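Side-chain contacts in cellobiose 2-epimerase (Ruminococcus albus, PDB 3VW5), which catalyses the reversible epimerization of cellobiose to 4-O-beta-D-glucosyl-D-mannose, acting on an unmodified sugar: residues A[12-15]-A[16-20]; A[57-60]-A[61-64]; A[189-192]-A[193-196]; A[376-379]-A[380-384]. The protein carries 2 engineered substitutions. All coordinates share one frame; numbering follows the deposited sequence.

Contact 1 of 4, residues A[12-15]-A[16-20]; sequences DHII and PFWNK
Ile-14 and Trp-18 meet on the buried side of this stretch, one helical turn apart. CG2 of Ile-14 packs 3.9 Å from CD1 of Trp-18, the two side chains crossing at a slant. Ile-14 presents that methyl because CG2 is anti to its backbone N (chi1 -66° for CG1). Beneath the pair the backbone is firm: Trp-18 N donates to Ile-14 O at 3.0 Å, and Asn-19 N to Ile-15 O at 2.8 Å. Next along, the CG2 branch of Ile-15 runs alongside the Asn-19 amide and meets its ND2 at 3.3 Å, while OD1 is hydrogen-bonded by Tyr-57. Pro-16, itself partly exposed, has no N-H to give the preceding turn and kinks the helix, yet its ring fits closely as a knob among Asp-12, His-13, Ile-14 and Ile-15, with CG 3.3 Å from Asp-12 O. The stretch lies in the C-terminal part of helix 2-19 in the (alpha/alpha)6 barrel, and its apolar side packs on helix 47-64 through Phe-56. Trp-18 is fixed further by the bond from NE1 to Glu-348, a polar partner that suits a buried indole. The other side is looser. Asp-12 is exposed to solvent, as suits its charge, and the partly exposed His-13 turns back to Glu-9 through ND1.

Contact 2 of 4, residues A[57-60]-A[61-64]; sequences YSNA and YMTL
Tyr-57 and Tyr-61 open a regular run of helical backbone bonds: Tyr-61 N donates to Tyr-57 O at 2.8 Å, and Met-62 N to Ser-58 O at 3.2 Å. Two residues further, Ala-60 O accepts from Leu-64 N at 2.9 Å and, weakly, from Thr-63 N, so two donors share one carbonyl where helix 47-64 comes to its end. Thr-63 adds a side-chain bond. Its OG1 stands beside its own backbone N (chi1 -60°), which brings the hydroxyl back over the preceding turn to donate to Asn-59 O at 2.7 Å. Threonine suits the place, since it can satisfy its hydroxyl on the helix itself while CG2 remains available for apolar neighbours. This helix is one of those making up the (alpha/alpha)6 barrel; it packs against helices 2-19 and 67-84, and also against 109-126 and 373-385. On the face toward 109-126, Met-62 bends at chi3 (-73°) and carries CE across the Asn-59 amide, 3.8 Å from OD1. The amide is steadied independently, because its ND2 donates to Trp-55 O and to Ser-121 OG. CG of Tyr-61 is anti to its N (chi1 171°), leading the ring away from 57-60 to Leu-70 of helix 67-84, and Leu-64, an apolar residue, reaches Leu-10 and Thr-11 of helix 2-19.

Contact 3 of 4, residues A[189-192]-A[193-196]; sequences YTEL and YKAD
Tyr-189 and Tyr-193 stand one turn apart but send their rings in diverging directions, so they meet through backbone and CB and do not stack. Tyr-193 N donates to Tyr-189 O at 2.9 Å, and the Tyr-193 CB rests 3.4 Å from the same oxygen. The Tyr-193 ring leads off from there because CG is anti to its backbone N (chi1 -178°), ending in a hydroxyl bonded to Glu-199; the Tyr-189 hydroxyl goes instead to Glu-143. Tyrosine serves well at both places, combining a broad apolar face with a polar tip. Glu-191 and Lys-194 lie on another side of the helix. Glu-191 OE2 comes no nearer than 4.4 Å to CB of Lys-194, and the lysine NZ stays 6.3 Å from OE2, too far for a salt bridge. Glu-191 is buried, and its OE1 is held by a salt bridge to Arg-124 and a hydrogen bond with Ser-121, whereas Lys-194, an exposed residue bent at chi2 and chi3, leads its amine away from 189-192. The Ala-195 methyl lies 3.4 Å from Glu-191 O. Asp-196 N bonds to Tyr-193 O and, weakly, to Leu-192 O. Around this stretch of helix 179-196, Leu-192 packs on helices 129-145 and 199-216, and Thr-190 and Tyr-193 face helix 241-258. Glu-191 and Lys-194 touch helix 109-126, so four helices of the (alpha/alpha)6 barrel pack against this segment.

Contact 4 of 4, residues A[376-379]-A[380-384]; sequences GRMC and MEVIT
Cys-379 O is gripped by two amides of the next turn: Ile-383 N donates to it at 3.0 Å, almost straight (172°), and Val-382 N weakly at 3.2 Å. Val-382 N has its better bond to Met-378 O. The side chains of these two residues also meet, with Met-378 CG 4.3 Å from Val-382 CG2, an apolar patch turned to helix 303-318. Arg-377 and Glu-381, though oppositely charged, run side by side in the same direction and touch by their aliphatic parts, CG to CG at 4.0 Å. Their charged ends part company: the guanidinium and carboxylate planes are 85° apart, and Arg-377 NE is 6.0 Å from Glu-381 OE2. At Gly-376 the absence of a side chain probably makes room for Met-380 CE, which lies 3.4 Å from Gly-376 O. The small Cys-379 fits against Leu-10 and Ile-14 of helix 2-19, another member of the (alpha/alpha)6 barrel. Buried Arg-377 forms salt bridges with Glu-187, Glu-246 and Glu-308 and is hydrogen-bonded to Tyr-117. Within helix 373-385, then, the two long side chains touch through their CG methylenes, while their charges serve different partners: Arg-377 and, through Arg-253, Glu-381 OE2 reach other helices of the barrel, and OE1 pairs with Arg-385 in its own helix.

How the contacts relate
Each contact lies within one unbroken stretch of chain, so none closes a loop, and along the chain they follow in series without nesting or crossing. Contact 1 lies on helix 2-19, contact 2 on helix 47-64, their centres about 13 Å apart, and Ile-15 CD1 of the first packs on Leu-64 CD1 of the second. Contact 3, on helix 179-196, stands apart: its nearest atoms are about 5 Å from contact 2 and about 16 Å from contact 1. Near the C terminus, contact 4 returns to the start of the chain: Cys-379 touches Ile-14, and Met-380 SD lies against Asn-59 and Ala-60, so the last helix joins the first two in the (alpha/alpha)6 barrel.

Contact 1 of 4, residues A[12-15]-A[16-20]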
# COMPACT_ATOMS: atom_id res chain seq x y z
N ASP A 12 2.48 -14.78 -15.23
CA ASP A 12 3.57 -15.73 -15.49
C ASP A 12 4.78 -15.52 -14.61
O ASP A 12 5.61 -16.42 -14.48
CB ASP A 12 3.99 -15.72 -16.97
CG ASP A 12 2.84 -16.05 -17.90
OD1 ASP A 12 1.97 -16.87 -17.52
OD2 ASP A 12 2.80 -15.48 -19.02
N HIS A 13 4.89 -14.34 -14.01
CA HIS A 13 6.05 -14.04 -13.18
C HIS A 13 5.72 -13.86 -11.69
O HIS A 13 6.23 -14.59 -10.84
CB HIS A 13 6.83 -12.82 -13.73
CG HIS A 13 8.22 -12.70 -13.16
ND1 HIS A 13 8.79 -11.49 -12.83
CD2 HIS A 13 9.14 -13.65 -12.87
CE1 HIS A 13 10.00 -11.69 -12.35
NE2 HIS A 13 10.24 -13.00 -12.36
N ILE A 14 4.86 -12.89 -11.40
CA ILE A 14 4.55 -12.53 -10.01
C ILE A 14 3.81 -13.63 -9.24
O ILE A 14 4.26 -14.06 -8.18
CB ILE A 14 3.76 -11.20 -9.95
CG1 ILE A 14 4.63 -10.04 -10.43
CG2 ILE A 14 3.27 -10.93 -8.55
CD1 ILE A 14 3.89 -8.71 -10.56
N ILE A 15 2.68 -14.07 -9.77
CA ILE A 15 1.88 -15.08 -9.06
C ILE A 15 2.66 -16.38 -8.82
O ILE A 15 2.73 -16.88 -7.68
CB ILE A 15 0.54 -15.35 -9.77
CG1 ILE A 15 -0.44 -14.23 -9.47
CG2 ILE A 15 -0.01 -16.71 -9.36
CD1 ILE A 15 -1.51 -14.05 -10.51
N PRO A 16 3.28 -16.93 -9.87
CA PRO A 16 4.09 -18.14 -9.67
C PRO A 16 5.16 -17.94 -8.58
O PRO A 16 5.37 -18.85 -7.78
CB PRO A 16 4.75 -18.35 -11.04
CG PRO A 16 3.82 -17.69 -12.00
CD PRO A 16 3.26 -16.51 -11.29
N PHE A 17 5.81 -16.78 -8.56
CA PHE A 17 6.82 -16.50 -7.54
C PHE A 17 6.21 -16.56 -6.14
O PHE A 17 6.69 -17.28 -5.26
CB PHE A 17 7.47 -15.13 -7.76
CG PHE A 17 8.36 -14.68 -6.62
CD1 PHE A 17 9.69 -15.04 -6.58
CD2 PHE A 17 7.84 -13.91 -5.58
CE1 PHE A 17 10.50 -14.65 -5.54
CE2 PHE A 17 8.64 -13.53 -4.53
CZ PHE A 17 9.98 -13.89 -4.51
N TRP A 18 5.15 -15.80 -5.92
CA TRP A 18 4.57 -15.79 -4.58
C TRP A 18 3.99 -17.14 -4.18
O TRP A 18 4.18 -17.58 -3.05
CB TRP A 18 3.59 -14.63 -4.43
CG TRP A 18 4.34 -13.36 -4.29
CD1 TRP A 18 4.67 -12.49 -5.28
CD2 TRP A 18 4.94 -12.85 -3.09
NE1 TRP A 18 5.40 -11.45 -4.78
CE2 TRP A 18 5.59 -11.64 -3.44
CE3 TRP A 18 4.97 -13.28 -1.76
CZ2 TRP A 18 6.28 -10.86 -2.49
CZ3 TRP A 18 5.66 -12.51 -0.81
CH2 TRP A 18 6.30 -11.31 -1.19
N ASN A 19 3.33 -17.82 -5.11
CA ASN A 19 2.81 -19.16 -4.85
C ASN A 19 3.84 -20.07 -4.18
O ASN A 19 3.49 -20.88 -3.31
CB ASN A 19 2.29 -19.82 -6.13
CG ASN A 19 0.99 -19.19 -6.62
OD1 ASN A 19 0.35 -18.42 -5.90
ND2 ASN A 19 0.61 -19.53 -7.85
N LYS A 20 5.11 -19.92 -4.55
CA LYS A 20 6.17 -20.77 -4.01
C LYS A 20 6.53 -20.42 -2.58
O LYS A 20 7.28 -21.14 -1.94
CB LYS A 20 7.42 -20.72 -4.87
CG LYS A 20 7.19 -21.07 -6.34
CD LYS A 20 8.50 -21.11 -7.13
CE LYS A 20 8.24 -21.12 -8.65
NZ LYS A 20 7.29 -22.22 -9.06

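Contact 2 of 4, residues A[57-60]-A[61-64]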
# COMPACT_ATOMS: atom_id res chain seq x y z
N TYR A 57 -3.92 -11.96 -3.07
CA TYR A 57 -4.57 -13.14 -3.61
C TYR A 57 -6.05 -12.92 -3.76
O TYR A 57 -6.63 -13.25 -4.81
CB TYR A 57 -4.26 -14.38 -2.77
CG TYR A 57 -2.93 -15.00 -3.13
CD1 TYR A 57 -2.69 -15.44 -4.43
CD2 TYR A 57 -1.93 -15.13 -2.18
CE1 TYR A 57 -1.48 -16.01 -4.77
CE2 TYR A 57 -0.72 -15.69 -2.51
CZ TYR A 57 -0.49 -16.13 -3.81
OH TYR A 57 0.72 -16.69 -4.14
N SER A 58 -6.67 -12.33 -2.74
CA SER A 58 -8.09 -12.03 -2.84
C SER A 58 -8.39 -11.25 -4.13
O SER A 58 -9.32 -11.58 -4.85
CB SER A 58 -8.62 -11.31 -1.58
OG SER A 58 -8.28 -12.00 -0.38
N ASN A 59 -7.56 -10.27 -4.46
CA ASN A 59 -7.81 -9.45 -5.65
C ASN A 59 -7.40 -10.08 -6.97
O ASN A 59 -7.99 -9.79 -8.02
CB ASN A 59 -7.17 -8.07 -5.50
CG ASN A 59 -8.03 -7.13 -4.70
OD1 ASN A 59 -8.79 -6.33 -5.26
ND2 ASN A 59 -7.96 -7.25 -3.37
N ALA A 60 -6.38 -10.93 -6.91
CA ALA A 60 -5.93 -11.65 -8.09
C ALA A 60 -7.03 -12.64 -8.48
O ALA A 60 -7.32 -12.87 -9.66
CB ALA A 60 -4.63 -12.39 -7.81
N TYR A 61 -7.64 -13.24 -7.46
CA TYR A 61 -8.72 -14.16 -7.72
C TYR A 61 -9.92 -13.44 -8.36
O TYR A 61 -10.50 -13.91 -9.35
CB TYR A 61 -9.12 -14.89 -6.44
CG TYR A 61 -10.38 -15.70 -6.59
CD1 TYR A 61 -10.39 -16.87 -7.34
CD2 TYR A 61 -11.56 -15.28 -5.98
CE1 TYR A 61 -11.54 -17.61 -7.47
CE2 TYR A 61 -12.71 -16.02 -6.11
CZ TYR A 61 -12.70 -17.18 -6.86
OH TYR A 61 -13.86 -17.91 -7.00
N MET A 62 -10.27 -12.28 -7.82
CA MET A 62 -11.38 -11.51 -8.37
C MET A 62 -11.09 -10.96 -9.77
O MET A 62 -11.99 -10.47 -10.45
CB MET A 62 -11.78 -10.36 -7.43
CG MET A 62 -12.48 -10.79 -6.14
SD MET A 62 -13.18 -9.40 -5.20
CE MET A 62 -11.71 -8.60 -4.53
N THR A 63 -9.84 -11.02 -10.21
CA THR A 63 -9.49 -10.40 -11.49
C THR A 63 -9.30 -11.44 -12.59
O THR A 63 -9.73 -11.25 -13.74
CB THR A 63 -8.23 -9.52 -11.33
OG1 THR A 63 -8.49 -8.50 -10.37
CG2 THR A 63 -7.84 -8.88 -12.66
N LEU A 64 -8.70 -12.56 -12.23
CA LEU A 64 -8.31 -13.58 -13.19
C LEU A 64 -9.11 -14.86 -12.99
O LEU A 64 -9.22 -15.69 -13.90
CB LEU A 64 -6.82 -13.87 -13.02
CG LEU A 64 -5.94 -12.63 -12.93
CD1 LEU A 64 -4.54 -13.06 -12.60
CD2 LEU A 64 -5.98 -11.84 -14.22

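Contact 3 of 4, residues A[189-192]-A[193-196]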
# COMPACT_ATOMS: atom_id res chain seq x y z
N TYR A 189 -10.74 1.92 4.54
CA TYR A 189 -12.14 2.28 4.74
C TYR A 189 -12.89 2.33 3.42
O TYR A 189 -14.06 1.96 3.35
CB TYR A 189 -12.29 3.61 5.49
CG TYR A 189 -11.95 3.51 6.95
CD1 TYR A 189 -12.33 4.51 7.84
CD2 TYR A 189 -11.25 2.42 7.44
CE1 TYR A 189 -12.01 4.43 9.19
CE2 TYR A 189 -10.93 2.32 8.79
CZ TYR A 189 -11.31 3.34 9.66
OH TYR A 189 -10.99 3.25 11.01
N THR A 190 -12.21 2.80 2.38
CA THR A 190 -12.77 2.72 1.03
C THR A 190 -13.21 1.29 0.73
O THR A 190 -14.29 1.08 0.20
CB THR A 190 -11.76 3.18 -0.04
OG1 THR A 190 -11.40 4.53 0.20
CG2 THR A 190 -12.37 3.06 -1.43
N GLU A 191 -12.38 0.32 1.09
CA GLU A 191 -12.65 -1.07 0.73
C GLU A 191 -13.75 -1.66 1.61
O GLU A 191 -14.55 -2.44 1.13
CB GLU A 191 -11.36 -1.92 0.81
CG GLU A 191 -11.46 -3.35 0.25
CD GLU A 191 -11.60 -3.39 -1.27
OE1 GLU A 191 -11.65 -4.51 -1.84
OE2 GLU A 191 -11.65 -2.31 -1.91
N LEU A 192 -13.78 -1.28 2.88
CA LEU A 192 -14.83 -1.71 3.80
C LEU A 192 -16.17 -1.17 3.36
O LEU A 192 -17.19 -1.81 3.52
CB LEU A 192 -14.55 -1.21 5.22
CG LEU A 192 -14.78 -2.19 6.38
CD1 LEU A 192 -15.08 -1.43 7.68
CD2 LEU A 192 -15.85 -3.21 6.06
N TYR A 193 -16.17 0.04 2.79
CA TYR A 193 -17.42 0.64 2.37
C TYR A 193 -17.88 -0.01 1.07
O TYR A 193 -19.06 -0.31 0.90
CB TYR A 193 -17.28 2.16 2.22
CG TYR A 193 -18.56 2.85 1.83
CD1 TYR A 193 -19.49 3.23 2.80
CD2 TYR A 193 -18.85 3.09 0.51
CE1 TYR A 193 -20.66 3.85 2.46
CE2 TYR A 193 -20.03 3.72 0.14
CZ TYR A 193 -20.93 4.10 1.12
OH TYR A 193 -22.11 4.72 0.75
N LYS A 194 -16.94 -0.23 0.16
CA LYS A 194 -17.20 -0.96 -1.07
C LYS A 194 -17.85 -2.30 -0.73
O LYS A 194 -18.80 -2.73 -1.38
CB LYS A 194 -15.90 -1.17 -1.84
CG LYS A 194 -16.00 -2.06 -3.07
CD LYS A 194 -15.27 -1.43 -4.25
CE LYS A 194 -16.18 -1.31 -5.47
NZ LYS A 194 -15.55 -0.51 -6.57
N ALA A 195 -17.33 -2.95 0.30
CA ALA A 195 -17.78 -4.29 0.67
C ALA A 195 -19.21 -4.35 1.21
O ALA A 195 -19.92 -5.34 0.98
CB ALA A 195 -16.82 -4.93 1.66
N ASP A 196 -19.64 -3.31 1.93
CA ASP A 196 -20.83 -3.44 2.78
C ASP A 196 -21.63 -2.16 3.05
O ASP A 196 -22.63 -2.18 3.79
CB ASP A 196 -20.42 -4.10 4.10
CG ASP A 196 -21.59 -4.58 4.90
OD1 ASP A 196 -22.15 -5.64 4.54
OD2 ASP A 196 -21.94 -3.92 5.90

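Contact 4 of 4, residues A[376-379]-A[380-384]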
# COMPACT_ATOMS: atom_id res chain seq x y z
N GLY A 376 1.62 -6.16 -7.60
CA GLY A 376 0.35 -6.83 -7.84
C GLY A 376 -0.79 -5.87 -8.15
O GLY A 376 -1.49 -6.00 -9.17
N ARG A 377 -0.96 -4.86 -7.30
CA ARG A 377 -2.06 -3.92 -7.52
C ARG A 377 -1.94 -3.20 -8.86
O ARG A 377 -2.94 -3.02 -9.56
CB ARG A 377 -2.20 -2.92 -6.38
CG ARG A 377 -3.55 -2.21 -6.40
CD ARG A 377 -3.81 -1.46 -5.10
NE ARG A 377 -2.77 -0.46 -4.84
CZ ARG A 377 -2.72 0.30 -3.76
NH1 ARG A 377 -3.66 0.21 -2.83
NH2 ARG A 377 -1.73 1.17 -3.61
N MET A 378 -0.73 -2.80 -9.24
CA MET A 378 -0.53 -2.11 -10.53
C MET A 378 -0.97 -2.96 -11.71
O MET A 378 -1.63 -2.48 -12.64
CB MET A 378 0.94 -1.70 -10.70
CG MET A 378 1.23 -1.00 -12.02
SD MET A 378 2.89 -1.42 -12.59
CE MET A 378 2.73 -3.19 -12.87
N CYS A 379 -0.60 -4.24 -11.69
CA CYS A 379 -0.98 -5.12 -12.78
C CYS A 379 -2.50 -5.17 -12.88
O CYS A 379 -3.06 -4.91 -13.96
CB CYS A 379 -0.36 -6.50 -12.59
SG CYS A 379 1.46 -6.46 -12.57
N MET A 380 -3.15 -5.44 -11.75
CA MET A 380 -4.61 -5.54 -11.72
C MET A 380 -5.31 -4.25 -12.07
O MET A 380 -6.33 -4.26 -12.77
CB MET A 380 -5.08 -6.07 -10.38
CG MET A 380 -4.45 -7.40 -10.08
SD MET A 380 -4.97 -8.17 -8.55
CE MET A 380 -3.40 -8.35 -7.69
N GLU A 381 -4.77 -3.12 -11.62
CA GLU A 381 -5.42 -1.84 -11.89
C GLU A 381 -5.35 -1.50 -13.36
O GLU A 381 -6.27 -0.88 -13.91
CB GLU A 381 -4.79 -0.73 -11.05
CG GLU A 381 -5.33 -0.62 -9.62
CD GLU A 381 -6.74 -0.02 -9.53
OE1 GLU A 381 -7.12 0.80 -10.41
OE2 GLU A 381 -7.47 -0.36 -8.56
N VAL A 382 -4.26 -1.92 -14.00
CA VAL A 382 -4.00 -1.61 -15.41
C VAL A 382 -4.95 -2.43 -16.24
O VAL A 382 -5.62 -1.92 -17.15
CB VAL A 382 -2.55 -1.95 -15.81
CG1 VAL A 382 -2.43 -2.03 -17.33
CG2 VAL A 382 -1.57 -0.93 -15.23
N ILE A 383 -4.99 -3.72 -15.91
CA ILE A 383 -5.90 -4.65 -16.54
C ILE A 383 -7.32 -4.13 -16.46
O ILE A 383 -8.03 -4.04 -17.46
CB ILE A 383 -5.81 -6.04 -15.86
CG1 ILE A 383 -4.56 -6.78 -16.33
CG2 ILE A 383 -7.07 -6.84 -16.13
CD1 ILE A 383 -4.28 -8.04 -15.57
N THR A 384 -7.72 -3.76 -15.25
CA THR A 384 -9.10 -3.40 -14.95
C THR A 384 -9.57 -2.09 -15.58
O THR A 384 -10.74 -1.95 -15.91
CB THR A 384 -9.30 -3.36 -13.42
OG1 THR A 384 -9.77 -4.63 -12.97
CG2 THR A 384 -10.28 -2.28 -13.04